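Local coordinates for protein fructosamine deglycase FrlB (Bacillus subtilis, PDB 3EUA) that catalyses the conversion of a range of fructosamine 6-phosphates to glucose 6-phosphate and a free amino acid, at residues A106-P111 with Q120-Y125; N155-Q160 with D288-Y293; E173-Q178 with N300-S305; S194-M199 with P245-L250; M217-I222 with H316-R321. One frame throughout, in Å; residues are numbered along the deposited sequence. Where two conformers were deposited one is given.

Interaction 1: A106-P111 with Q120-Y125; sequences AMTFKP and QYVAQY
In Q124 a chi1 of -55° sets CG beside the backbone N; the extended chain carries the amide to P111, the two side chains crossing at about a right angle, with Q124 CD 3.4 Å from P111 CG. Y125 CG instead sits between its own backbone N and carbonyl carbon (chi1 61°). Its ring comes back over the end of strand 103-108, where F109 N lies above one face, toward the rim, and the selenomethionine methyl M107 CE approaches Y125 CD2 to 4.0 Å. The backbones pair as parallel strands: A106 N donates to Y121 O and A123 N to A106 O, both at 2.9 Å, while T108 N to A123 O is longer at 3.3 Å. Small A106, branched V122 and T108 share one face, T108 CG2 meeting V122 CG1. This is a beta-alpha-beta unit of the first SIS domain: helix 114-118 packs against A106 and V122, helix 137-153 against M107 and Y125, and strand 121-124 forms one edge, within this chain, of the five-stranded parallel sheet.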
# COMPACT_ATOMS: atom_id res chain seq x y z
N ALA A 106 21.94 -5.23 2.41
CA ALA A 106 21.27 -4.77 3.58
C ALA A 106 21.85 -3.46 4.06
O ALA A 106 23.08 -3.29 4.06
CB ALA A 106 21.40 -5.85 4.69
N MSE A 107 20.96 -2.54 4.43
CA MSE A 107 21.32 -1.29 5.03
C MSE A 107 21.06 -1.43 6.53
O MSE A 107 20.06 -2.05 6.93
CB MSE A 107 20.48 -0.18 4.50
CG MSE A 107 20.58 -0.00 3.03
SE MSE A 107 19.37 1.43 2.50
CE MSE A 107 20.12 2.66 3.47
N THR A 108 21.95 -0.90 7.37
CA THR A 108 21.76 -0.95 8.78
C THR A 108 22.63 0.10 9.47
O THR A 108 23.54 0.65 8.86
CB THR A 108 22.09 -2.37 9.28
OG1 THR A 108 21.78 -2.48 10.67
CG2 THR A 108 23.59 -2.74 9.00
N PHE A 109 22.33 0.38 10.72
CA PHE A 109 23.15 1.27 11.53
C PHE A 109 24.19 0.42 12.27
O PHE A 109 25.21 0.94 12.73
CB PHE A 109 22.22 2.03 12.49
CG PHE A 109 22.90 3.03 13.38
CD1 PHE A 109 23.53 4.12 12.84
CD2 PHE A 109 22.85 2.90 14.78
CE1 PHE A 109 24.15 5.06 13.65
CE2 PHE A 109 23.44 3.83 15.59
CZ PHE A 109 24.11 4.92 15.02
N LYS A 110 23.97 -0.89 12.33
CA LYS A 110 24.87 -1.81 13.06
C LYS A 110 25.47 -2.90 12.19
O LYS A 110 24.81 -3.89 11.89
CB LYS A 110 24.12 -2.37 14.25
CG LYS A 110 23.63 -1.24 15.11
CD LYS A 110 23.26 -1.66 16.46
CE LYS A 110 22.75 -0.47 17.23
NZ LYS A 110 22.51 -0.86 18.61
N PRO A 111 26.72 -2.71 11.73
CA PRO A 111 27.42 -3.71 10.92
C PRO A 111 27.73 -5.10 11.53
O PRO A 111 27.99 -6.01 10.75
CB PRO A 111 28.70 -2.98 10.47
CG PRO A 111 28.89 -1.91 11.45
CD PRO A 111 27.51 -1.46 11.80
N GLN A 120 24.51 -10.45 1.64
CA GLN A 120 25.75 -10.60 0.90
C GLN A 120 26.56 -9.31 0.92
O GLN A 120 27.79 -9.35 1.05
CB GLN A 120 25.45 -11.10 -0.54
CG GLN A 120 26.70 -11.36 -1.39
CD GLN A 120 26.42 -11.92 -2.77
OE1 GLN A 120 25.31 -12.35 -3.08
NE2 GLN A 120 27.46 -11.94 -3.60
N TYR A 121 25.88 -8.18 0.78
CA TYR A 121 26.50 -6.86 0.82
C TYR A 121 25.84 -6.06 1.95
O TYR A 121 24.64 -6.21 2.18
CB TYR A 121 26.32 -6.12 -0.52
CG TYR A 121 27.13 -6.70 -1.66
CD1 TYR A 121 26.62 -7.72 -2.46
CD2 TYR A 121 28.42 -6.23 -1.93
CE1 TYR A 121 27.34 -8.23 -3.49
CE2 TYR A 121 29.17 -6.77 -2.96
CZ TYR A 121 28.61 -7.76 -3.74
OH TYR A 121 29.31 -8.31 -4.77
N VAL A 122 26.62 -5.24 2.63
CA VAL A 122 26.15 -4.43 3.73
C VAL A 122 26.58 -2.99 3.53
O VAL A 122 27.73 -2.73 3.26
CB VAL A 122 26.71 -4.90 5.08
CG1 VAL A 122 26.23 -3.97 6.21
CG2 VAL A 122 26.28 -6.34 5.37
N ALA A 123 25.64 -2.06 3.69
CA ALA A 123 25.90 -0.65 3.56
C ALA A 123 25.40 0.02 4.83
O ALA A 123 24.23 -0.05 5.15
CB ALA A 123 25.19 -0.11 2.34
N GLN A 124 26.25 0.67 5.57
CA GLN A 124 25.77 1.29 6.76
C GLN A 124 25.34 2.69 6.43
O GLN A 124 25.67 3.24 5.37
CB GLN A 124 26.85 1.40 7.78
CG GLN A 124 27.57 0.14 8.16
CD GLN A 124 28.76 0.52 9.01
OE1 GLN A 124 28.66 1.38 9.90
NE2 GLN A 124 29.90 -0.06 8.72
N TYR A 125 24.61 3.28 7.36
CA TYR A 125 24.21 4.67 7.22
C TYR A 125 24.43 5.35 8.54
O TYR A 125 24.56 4.67 9.57
CB TYR A 125 22.75 4.74 6.77
CG TYR A 125 21.68 4.13 7.67
CD1 TYR A 125 21.19 4.82 8.78
CD2 TYR A 125 21.08 2.92 7.34
CE1 TYR A 125 20.21 4.29 9.57
CE2 TYR A 125 20.06 2.38 8.14
CZ TYR A 125 19.62 3.06 9.24
OH TYR A 125 18.61 2.55 10.01

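Interaction 2: N155-Q160 with D288-Y293; sequences NTKFEQ and DSVKGY
The van der Waals contacts, carbons against carbons and oxygens, centre on K157, whose aliphatic chain lies against S289 and the edge of the Y293 ring. K157 CD approaches Y293 CE2 at 4.0 Å, near the plane of the ring, and the two side chains cross at about a right angle. One carbon further out, K157 CE lies 3.5 Å from S289 O and also touches S289 CB. A lysine suits this place because its methylenes can pack while its amine travels on. V290, beta-branched and buried, puts CG2 3.5 Å from Q160 O, and Q160 CB rests 3.8 Å from S289 OG.

The polar bonds do not cross between the segments. Inside one of them, N155 OD1 accepts from K157 N at 2.9 Å, a capping bond at the turn into helix 158-190, with the donor above the carbonyl plane. S289 OG, on a side chain short enough to stay near its own backbone, bonds to D287.

The charged end of K157 bends at chi4 (75°) and forms a salt bridge with E50, which also accepts from Y293 OH. An alanine in place of K157 would probably leave a gap beside Y293 CE2 and S289 O and deprive the E50 carboxylate of its positive mate. The polar tips of lysine and tyrosine thus converge on one glutamate of helix 41-50, and the contact combines methylene packing with a shared acidic partner.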
# COMPACT_ATOMS: atom_id res chain seq x y z
N ASN A 155 21.39 4.68 -16.68
CA ASN A 155 20.51 5.78 -16.30
C ASN A 155 21.38 7.00 -16.10
O ASN A 155 22.45 6.89 -15.52
CB ASN A 155 19.70 5.47 -15.04
CG ASN A 155 18.73 6.60 -14.66
OD1 ASN A 155 19.09 7.53 -13.96
ND2 ASN A 155 17.47 6.48 -15.10
N THR A 156 20.92 8.14 -16.58
CA THR A 156 21.72 9.37 -16.53
C THR A 156 21.54 10.29 -15.33
O THR A 156 22.17 11.35 -15.26
CB THR A 156 21.41 10.27 -17.75
OG1 THR A 156 20.01 10.58 -17.74
CG2 THR A 156 21.78 9.55 -19.02
N LYS A 157 20.68 9.93 -14.38
CA LYS A 157 20.42 10.82 -13.25
C LYS A 157 21.36 10.68 -12.03
O LYS A 157 21.29 11.51 -11.11
CB LYS A 157 18.96 10.67 -12.81
CG LYS A 157 17.96 11.10 -13.92
CD LYS A 157 16.58 11.29 -13.36
CE LYS A 157 15.61 11.92 -14.34
NZ LYS A 157 15.12 11.01 -15.40
N PHE A 158 22.23 9.67 -12.02
CA PHE A 158 23.12 9.41 -10.91
C PHE A 158 23.89 10.64 -10.38
O PHE A 158 23.88 10.91 -9.19
CB PHE A 158 24.13 8.33 -11.29
CG PHE A 158 25.09 7.99 -10.17
CD1 PHE A 158 24.68 7.17 -9.13
CD2 PHE A 158 26.39 8.47 -10.17
CE1 PHE A 158 25.55 6.83 -8.10
CE2 PHE A 158 27.27 8.15 -9.15
CZ PHE A 158 26.85 7.33 -8.12
N GLU A 159 24.55 11.38 -11.26
CA GLU A 159 25.33 12.55 -10.86
C GLU A 159 24.49 13.63 -10.17
O GLU A 159 24.88 14.22 -9.15
CB GLU A 159 26.00 13.18 -12.09
CG GLU A 159 26.85 14.40 -11.72
CD GLU A 159 27.56 15.04 -12.89
OE1 GLU A 159 27.78 14.40 -13.95
OE2 GLU A 159 27.91 16.22 -12.72
N GLN A 160 23.33 13.89 -10.74
CA GLN A 160 22.45 14.92 -10.22
C GLN A 160 21.78 14.43 -8.91
O GLN A 160 21.47 15.24 -8.04
CB GLN A 160 21.46 15.37 -11.29
CG GLN A 160 22.16 15.99 -12.54
CD GLN A 160 22.90 14.98 -13.47
OE1 GLN A 160 22.55 13.79 -13.54
NE2 GLN A 160 23.90 15.47 -14.23
N ASP A 288 16.42 19.97 -11.47
CA ASP A 288 15.02 19.68 -11.75
C ASP A 288 14.75 18.19 -11.99
O ASP A 288 13.66 17.69 -11.66
CB ASP A 288 14.54 20.47 -12.99
CG ASP A 288 14.39 21.99 -12.75
OD1 ASP A 288 14.51 22.44 -11.60
OD2 ASP A 288 14.14 22.75 -13.74
N SER A 289 15.72 17.48 -12.56
CA SER A 289 15.56 16.06 -12.84
C SER A 289 15.35 15.19 -11.60
O SER A 289 14.81 14.09 -11.68
CB SER A 289 16.78 15.56 -13.62
OG SER A 289 17.99 15.70 -12.88
N VAL A 290 15.76 15.68 -10.43
CA VAL A 290 15.66 14.92 -9.19
C VAL A 290 14.94 15.64 -8.03
O VAL A 290 14.82 15.03 -6.96
CB VAL A 290 17.09 14.45 -8.74
CG1 VAL A 290 17.71 13.53 -9.78
CG2 VAL A 290 18.02 15.62 -8.49
N LYS A 291 14.46 16.89 -8.19
CA LYS A 291 13.74 17.60 -7.10
C LYS A 291 12.57 16.78 -6.54
O LYS A 291 12.33 16.70 -5.31
CB LYS A 291 13.13 18.94 -7.55
CG LYS A 291 14.01 20.06 -7.97
CD LYS A 291 13.16 21.34 -7.95
CE LYS A 291 13.71 22.50 -8.81
NZ LYS A 291 15.09 22.91 -8.53
N GLY A 292 11.83 16.14 -7.44
CA GLY A 292 10.66 15.36 -7.03
C GLY A 292 11.03 14.14 -6.23
O GLY A 292 10.27 13.71 -5.34
N TYR A 293 12.21 13.58 -6.52
CA TYR A 293 12.68 12.41 -5.81
C TYR A 293 13.27 12.76 -4.45
O TYR A 293 13.21 11.94 -3.53
CB TYR A 293 13.73 11.64 -6.62
CG TYR A 293 13.32 11.25 -8.04
CD1 TYR A 293 12.05 10.76 -8.32
CD2 TYR A 293 14.25 11.23 -9.08
CE1 TYR A 293 11.68 10.37 -9.59
CE2 TYR A 293 13.88 10.84 -10.39
CZ TYR A 293 12.59 10.39 -10.62
OH TYR A 293 12.13 9.95 -11.84

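Interaction 3: E173-Q178 with N300-S305; sequences EKALKQ and NRVLRS
L176 lies over the guanidinium of R301, its CD1 3.5 Å above the plane and over the centre, so that CD1 to R301 CZ is 3.6 Å. The two side chains cross at about a right angle. A flat guanidinium can offer its face to a methyl group while its N-H bonds stay directed around its rim, which is why a leucine and an arginine can be neighbours here. The other methyl, L176 CD2, rests against the helix surface by R301 O, V302 CA and S305 OG, 3.8 Å from the hydroxyl and 4.0 Å from V302 CA. Beside it A175 CB meets V302 CG2 at 3.8 Å; the small alanine leaves room for the valine methyl.

One shell out, torsions set the arginine. R301 CG is anti to the backbone N (chi1 -179°), and a bend at chi2 (62°) turns CD out of the extended line. S305 OG lies very close to V302 O in its own helix, a bond too short to be certain.

The axes of the two helical segments approach to 9.5 Å at closest, inclined by 36°. Y281 touches both A175 and V302, while Y172 of helix 158-190 also packs on R301. Helix 288-313 also packs on strand 273-277, V302 and L303 meeting L276, and on helix 205-220, L303 and N300 touching V207.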
# COMPACT_ATOMS: atom_id res chain seq x y z
N GLU A 173 18.40 22.41 6.67
CA GLU A 173 18.66 23.47 7.65
C GLU A 173 17.75 24.65 7.46
O GLU A 173 17.22 25.22 8.41
CB GLU A 173 20.09 23.99 7.58
CG GLU A 173 21.19 22.96 7.79
CD GLU A 173 21.20 22.29 9.15
OE1 GLU A 173 20.66 22.84 10.12
OE2 GLU A 173 21.81 21.19 9.24
N LYS A 174 17.63 25.06 6.22
CA LYS A 174 16.77 26.20 5.93
C LYS A 174 15.32 25.87 6.21
O LYS A 174 14.59 26.67 6.77
CB LYS A 174 16.87 26.70 4.49
CG LYS A 174 18.18 27.26 4.11
CD LYS A 174 18.08 27.90 2.77
CE LYS A 174 19.42 28.31 2.22
NZ LYS A 174 20.21 27.10 1.88
N ALA A 175 14.91 24.67 5.80
CA ALA A 175 13.53 24.22 6.02
C ALA A 175 13.18 24.11 7.51
O ALA A 175 12.10 24.51 7.94
CB ALA A 175 13.28 22.90 5.29
N LEU A 176 14.10 23.56 8.31
CA LEU A 176 13.90 23.43 9.78
C LEU A 176 13.73 24.80 10.44
O LEU A 176 12.88 24.97 11.32
CB LEU A 176 15.07 22.68 10.42
CG LEU A 176 15.04 21.23 9.99
CD1 LEU A 176 16.36 20.47 10.31
CD2 LEU A 176 13.81 20.54 10.61
N LYS A 177 14.56 25.75 10.02
CA LYS A 177 14.53 27.11 10.56
C LYS A 177 13.22 27.77 10.23
O LYS A 177 12.55 28.37 11.07
CB LYS A 177 15.67 27.91 9.91
CG LYS A 177 15.79 29.39 10.25
CD LYS A 177 17.04 29.97 9.54
CE LYS A 177 17.24 31.49 9.68
NZ LYS A 177 16.25 32.33 8.91
N GLN A 178 12.85 27.64 8.97
CA GLN A 178 11.62 28.22 8.49
C GLN A 178 10.37 27.63 9.13
O GLN A 178 9.37 28.32 9.29
CB GLN A 178 11.57 28.09 6.95
CG GLN A 178 10.22 28.20 6.30
CD GLN A 178 10.30 28.07 4.78
OE1 GLN A 178 11.26 28.55 4.17
NE2 GLN A 178 9.28 27.48 4.18
N ASN A 300 10.16 14.71 5.29
CA ASN A 300 10.39 13.82 6.40
C ASN A 300 11.20 14.45 7.54
O ASN A 300 10.90 14.22 8.73
CB ASN A 300 11.12 12.58 5.94
CG ASN A 300 11.25 11.57 7.03
OD1 ASN A 300 10.24 11.11 7.54
ND2 ASN A 300 12.49 11.18 7.37
N ARG A 301 12.24 15.19 7.18
CA ARG A 301 13.09 15.84 8.18
C ARG A 301 12.32 16.91 8.94
O ARG A 301 12.43 17.03 10.15
CB ARG A 301 14.32 16.46 7.52
CG ARG A 301 15.30 17.16 8.50
CD ARG A 301 15.89 16.16 9.53
NE ARG A 301 16.59 16.80 10.64
CZ ARG A 301 16.02 17.22 11.77
NH1 ARG A 301 14.73 17.10 11.99
NH2 ARG A 301 16.76 17.78 12.70
N VAL A 302 11.53 17.70 8.22
CA VAL A 302 10.73 18.75 8.88
C VAL A 302 9.73 18.13 9.85
O VAL A 302 9.57 18.61 10.98
CB VAL A 302 10.00 19.59 7.84
CG1 VAL A 302 8.96 20.50 8.50
CG2 VAL A 302 11.04 20.40 7.01
N LEU A 303 9.08 17.05 9.41
CA LEU A 303 8.11 16.33 10.24
C LEU A 303 8.73 15.82 11.53
O LEU A 303 8.07 15.80 12.57
CB LEU A 303 7.47 15.18 9.47
CG LEU A 303 6.36 15.55 8.49
CD1 LEU A 303 6.00 14.34 7.69
CD2 LEU A 303 5.14 16.14 9.24
N ARG A 304 10.01 15.46 11.50
CA ARG A 304 10.67 15.03 12.71
C ARG A 304 10.71 16.17 13.73
O ARG A 304 10.60 15.90 14.90
CB ARG A 304 12.09 14.55 12.47
CG ARG A 304 12.73 13.86 13.70
CD ARG A 304 12.27 12.46 13.75
NE ARG A 304 12.69 11.72 14.94
CZ ARG A 304 12.56 10.40 15.07
NH1 ARG A 304 12.97 9.80 16.19
NH2 ARG A 304 12.05 9.65 14.09
N SER A 305 10.87 17.42 13.30
CA SER A 305 10.89 18.54 14.23
C SER A 305 9.50 18.74 14.84
O SER A 305 9.37 19.13 16.00
CB SER A 305 11.43 19.80 13.55
OG SER A 305 10.56 20.26 12.55

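Interaction 4: S194-M199 with P245-L250; sequences SIIYTM and PFIILL
Two neighbouring strands of the parallel sheet in the second SIS domain meet here, Y197 pairing with F246, T198 with I247 and M199 with I248. The tight part is the aromatic face. The Y197 and F246 rings form an offset stack, planes 12° apart, and Y197 CB stands 3.5 Å above the centre of the F246 ring, a CH-pi contact. M199 CB lies at the edge of the same ring. An alanine in place of F246 would probably open a gap beneath Y197 CB and leave the tyrosine ring without its stacking partner.

The opposite face is aliphatic: I196 CG2 touches I247 CG1 at 3.9 Å, and T198 CG2 lies alongside I247, both side chains pointing the same way. Branched residues suit such a strand face, and T198 OG1 is satisfied by S212.

The contact has no solvent side, every touching residue being buried, but it thins toward I248 and L249, which share little with the first strand. The Y197 hydroxyl bonds to H223 of the second subunit. Along the strands I247 N donates to Y197 O at 2.8 Å, whereas M199 N to I247 O is weak. At the entry, P245 CD lies 3.3 Å from I195 O, a buried carbonyl oxygen with no hydrogen-bonding partner.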
# COMPACT_ATOMS: atom_id res chain seq x y z
N SER A 194 -6.96 13.11 19.76
CA SER A 194 -6.83 11.65 19.83
C SER A 194 -6.50 10.99 18.49
O SER A 194 -5.95 9.87 18.48
CB SER A 194 -8.13 11.07 20.38
OG SER A 194 -9.20 11.31 19.48
N ILE A 195 -6.87 11.66 17.38
CA ILE A 195 -6.63 11.14 16.04
C ILE A 195 -6.11 12.24 15.13
O ILE A 195 -6.59 13.36 15.15
CB ILE A 195 -7.91 10.49 15.41
CG1 ILE A 195 -7.57 9.87 14.06
CG2 ILE A 195 -9.03 11.52 15.28
CD1 ILE A 195 -8.62 8.93 13.47
N ILE A 196 -5.10 11.91 14.34
CA ILE A 196 -4.54 12.87 13.39
C ILE A 196 -4.23 12.11 12.12
O ILE A 196 -3.43 11.16 12.14
CB ILE A 196 -3.25 13.54 13.87
CG1 ILE A 196 -3.44 14.27 15.21
CG2 ILE A 196 -2.73 14.50 12.75
CD1 ILE A 196 -2.10 14.75 15.89
N TYR A 197 -4.89 12.49 11.04
CA TYR A 197 -4.65 11.86 9.73
C TYR A 197 -3.46 12.48 9.05
O TYR A 197 -3.08 13.61 9.34
CB TYR A 197 -5.88 12.05 8.83
CG TYR A 197 -7.06 11.20 9.19
CD1 TYR A 197 -7.19 9.94 8.63
CD2 TYR A 197 -8.03 11.63 10.08
CE1 TYR A 197 -8.28 9.11 8.95
CE2 TYR A 197 -9.13 10.81 10.40
CZ TYR A 197 -9.25 9.56 9.82
OH TYR A 197 -10.31 8.72 10.11
N THR A 198 -2.83 11.72 8.16
CA THR A 198 -1.79 12.24 7.31
C THR A 198 -2.28 11.95 5.89
O THR A 198 -3.19 11.11 5.67
CB THR A 198 -0.41 11.61 7.54
OG1 THR A 198 -0.44 10.21 7.21
CG2 THR A 198 0.08 11.84 8.98
N MSE A 199 -1.72 12.68 4.94
CA MSE A 199 -2.09 12.51 3.53
C MSE A 199 -1.01 12.99 2.56
O MSE A 199 -0.41 14.01 2.75
CB MSE A 199 -3.41 13.22 3.28
CG MSE A 199 -3.85 13.20 1.86
SE MSE A 199 -5.75 13.47 1.61
CE MSE A 199 -5.36 13.97 0.02
N PRO A 245 -8.27 16.63 12.59
CA PRO A 245 -6.95 17.05 12.16
C PRO A 245 -6.33 16.23 11.00
O PRO A 245 -6.32 14.99 11.01
CB PRO A 245 -6.08 16.84 13.41
CG PRO A 245 -7.02 16.71 14.54
CD PRO A 245 -8.20 16.03 13.93
N PHE A 246 -5.81 16.96 10.02
CA PHE A 246 -5.12 16.40 8.85
C PHE A 246 -3.77 17.05 8.64
O PHE A 246 -3.69 18.28 8.63
CB PHE A 246 -5.93 16.64 7.56
CG PHE A 246 -6.86 15.48 7.18
CD1 PHE A 246 -8.11 15.34 7.76
CD2 PHE A 246 -6.46 14.55 6.24
CE1 PHE A 246 -8.96 14.28 7.40
CE2 PHE A 246 -7.30 13.49 5.89
CZ PHE A 246 -8.54 13.36 6.47
N ILE A 247 -2.73 16.24 8.48
CA ILE A 247 -1.41 16.70 8.12
C ILE A 247 -1.34 16.37 6.64
O ILE A 247 -1.48 15.20 6.26
CB ILE A 247 -0.26 15.95 8.81
CG1 ILE A 247 -0.20 16.23 10.31
CG2 ILE A 247 1.10 16.32 8.14
CD1 ILE A 247 0.75 15.27 11.01
N ILE A 248 -1.13 17.39 5.82
CA ILE A 248 -1.11 17.25 4.38
C ILE A 248 0.23 17.62 3.78
O ILE A 248 0.77 18.70 4.04
CB ILE A 248 -2.19 18.14 3.79
CG1 ILE A 248 -3.55 17.61 4.25
CG2 ILE A 248 -2.05 18.25 2.25
CD1 ILE A 248 -4.78 18.38 3.75
N LEU A 249 0.79 16.70 3.00
CA LEU A 249 2.09 16.92 2.40
C LEU A 249 2.00 17.17 0.91
O LEU A 249 1.30 16.46 0.21
CB LEU A 249 3.00 15.71 2.59
CG LEU A 249 3.16 15.23 4.02
CD1 LEU A 249 4.01 13.94 4.01
CD2 LEU A 249 3.69 16.31 4.96
N LEU A 250 2.68 18.19 0.44
CA LEU A 250 2.70 18.48 -0.98
C LEU A 250 4.16 18.41 -1.39
O LEU A 250 5.00 19.12 -0.85
CB LEU A 250 2.08 19.84 -1.31
CG LEU A 250 0.59 19.96 -1.01
CD1 LEU A 250 0.41 20.55 0.42
CD2 LEU A 250 -0.03 20.82 -2.07

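Interaction 5: M217-I222 with H316-R321; sequences MEMQWI and HPLSHR
The C-terminal end of helix 205-220 is covered here by the loop that follows helix 288-313, and an aromatic cluster of W221, H316 and H320 joins them. H316 CE1 stands 3.6 Å above the indole plane, toward its rim, making an edge-to-face pair with planes at 84°. The other side of the arrangement uses the imidazole face, where Q220 CA makes a CH-pi contact. H320 meets W221 further out, its NE2 3.5 Å from W221 CH2.

Q220 bends at chi2 (-67°), and its amide NE2 donates to H316 O at 2.9 Å, with the acceptor in the amide plane, and also to M219 O, the carbonyl of the residue before it. A glutamine suits this place because one NH2 can serve two carbonyls while OE1 accepts from R314. Selenomethionine M219 packs its CB against L318 CD2 at 3.7 Å, a flexible chain against a branched one.

R321 lies alongside M219, its NH1 held by L318 O at 2.7 Å and by H320 O, which fixes the guanidinium against the loop. Its salt bridge to E218 OE2 is of less certain geometry. W221 NE1 bonds to E238 of the second subunit. The whole is a helix C-terminus, left by W221 with positive phi, packed through an aromatic cluster against a loop containing a type I beta turn, P317 to H320.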
# COMPACT_ATOMS: atom_id res chain seq x y z
N MSE A 217 1.20 6.65 16.03
CA MSE A 217 0.76 5.43 16.68
C MSE A 217 1.81 4.88 17.65
O MSE A 217 1.61 4.88 18.87
CB MSE A 217 0.35 4.38 15.63
CG MSE A 217 -0.83 4.82 14.75
SE MSE A 217 -1.35 3.56 13.41
CE MSE A 217 -2.26 2.21 14.67
N GLU A 218 2.94 4.47 17.11
CA GLU A 218 4.03 3.89 17.90
C GLU A 218 4.58 4.77 18.99
O GLU A 218 4.61 4.36 20.16
CB GLU A 218 5.21 3.52 17.01
CG GLU A 218 6.34 2.75 17.67
CD GLU A 218 7.54 2.54 16.74
OE1 GLU A 218 7.58 3.11 15.62
OE2 GLU A 218 8.48 1.81 17.16
N MSE A 219 4.95 5.98 18.63
CA MSE A 219 5.67 6.86 19.56
C MSE A 219 4.89 7.91 20.33
O MSE A 219 5.47 8.62 21.13
CB MSE A 219 6.78 7.54 18.75
CG MSE A 219 7.69 6.54 18.01
SE MSE A 219 9.22 7.38 17.07
CE MSE A 219 9.72 5.93 15.82
N GLN A 220 3.59 7.99 20.09
CA GLN A 220 2.73 8.94 20.79
C GLN A 220 1.40 8.37 21.21
O GLN A 220 0.69 9.00 22.01
CB GLN A 220 2.48 10.16 19.86
CG GLN A 220 3.69 11.03 19.62
CD GLN A 220 4.14 11.76 20.86
OE1 GLN A 220 3.52 12.72 21.29
NE2 GLN A 220 5.23 11.31 21.45
N TRP A 221 1.07 7.17 20.75
CA TRP A 221 -0.22 6.53 21.00
C TRP A 221 -1.37 7.44 20.56
O TRP A 221 -2.34 7.62 21.29
CB TRP A 221 -0.40 6.10 22.46
CG TRP A 221 0.69 5.25 22.98
CD1 TRP A 221 1.57 4.48 22.27
CD2 TRP A 221 0.91 4.94 24.34
NE1 TRP A 221 2.40 3.78 23.13
CE2 TRP A 221 2.01 4.05 24.41
CE3 TRP A 221 0.32 5.37 25.54
CZ2 TRP A 221 2.51 3.57 25.62
CZ3 TRP A 221 0.82 4.89 26.75
CH2 TRP A 221 1.91 4.00 26.77
N ILE A 222 -1.22 8.04 19.38
CA ILE A 222 -2.22 8.87 18.75
C ILE A 222 -2.72 8.09 17.55
O ILE A 222 -1.90 7.60 16.77
CB ILE A 222 -1.64 10.21 18.32
CG1 ILE A 222 -1.24 11.02 19.55
CG2 ILE A 222 -2.64 10.99 17.53
CD1 ILE A 222 -0.56 12.30 19.26
N HIS A 316 5.27 12.95 26.46
CA HIS A 316 5.29 11.58 26.01
C HIS A 316 6.55 11.42 25.16
O HIS A 316 6.53 11.72 23.97
CB HIS A 316 4.07 11.31 25.16
CG HIS A 316 3.90 9.87 24.81
ND1 HIS A 316 2.78 9.14 25.14
CD2 HIS A 316 4.74 9.01 24.18
CE1 HIS A 316 2.92 7.90 24.69
NE2 HIS A 316 4.11 7.80 24.12
N PRO A 317 7.67 10.96 25.77
CA PRO A 317 8.86 10.83 24.96
C PRO A 317 8.71 9.89 23.77
O PRO A 317 8.03 8.87 23.86
CB PRO A 317 9.91 10.23 25.91
CG PRO A 317 9.42 10.54 27.30
CD PRO A 317 7.90 10.57 27.18
N LEU A 318 9.33 10.26 22.65
CA LEU A 318 9.27 9.41 21.45
C LEU A 318 9.85 8.03 21.64
O LEU A 318 9.49 7.11 20.89
CB LEU A 318 9.95 10.06 20.24
CG LEU A 318 9.33 11.31 19.58
CD1 LEU A 318 10.28 11.92 18.57
CD2 LEU A 318 7.98 11.05 18.91
N SER A 319 10.72 7.87 22.64
CA SER A 319 11.32 6.57 22.96
C SER A 319 10.41 5.68 23.80
O SER A 319 10.69 4.49 23.96
CB SER A 319 12.63 6.81 23.72
OG SER A 319 12.38 7.69 24.82
N HIS A 320 9.31 6.21 24.31
CA HIS A 320 8.42 5.44 25.17
C HIS A 320 7.68 4.33 24.43
O HIS A 320 7.28 4.54 23.30
CB HIS A 320 7.42 6.37 25.84
CG HIS A 320 6.60 5.67 26.87
ND1 HIS A 320 7.09 5.33 28.11
CD2 HIS A 320 5.32 5.24 26.83
CE1 HIS A 320 6.14 4.72 28.80
NE2 HIS A 320 5.05 4.64 28.05
N ARG A 321 7.57 3.15 25.06
CA ARG A 321 6.87 2.01 24.50
C ARG A 321 6.24 1.24 25.64
O ARG A 321 6.75 1.26 26.78
CB ARG A 321 7.82 1.05 23.78
CG ARG A 321 8.56 1.60 22.56
CD ARG A 321 7.65 1.96 21.37
NE ARG A 321 8.51 2.28 20.21
CZ ARG A 321 9.17 3.42 20.02
NH1 ARG A 321 9.11 4.42 20.90
NH2 ARG A 321 9.94 3.58 18.95

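How the interactions relate
Interaction 1 lies in the first SIS domain and interaction 4 in the second, their centres about 32 Å apart on opposite sides of the chain's centre, each joining neighbouring strands of its own parallel sheet. Interactions 2 and 3 both use helices 158-190 and 288-313, with centres about 22 Å apart, so this helix pair meets at two separate places. Along the chain interaction 1 closes before the others open, and interaction 4 falls between the two segments of interactions 2 and 3. Interaction 3 touches interaction 4 through L303 on L249 and I247, and interaction 5 meets interaction 4 through I222. Interactions 4 and 5 also reach the second subunit, tying the second domain's core to the interface with that subunit.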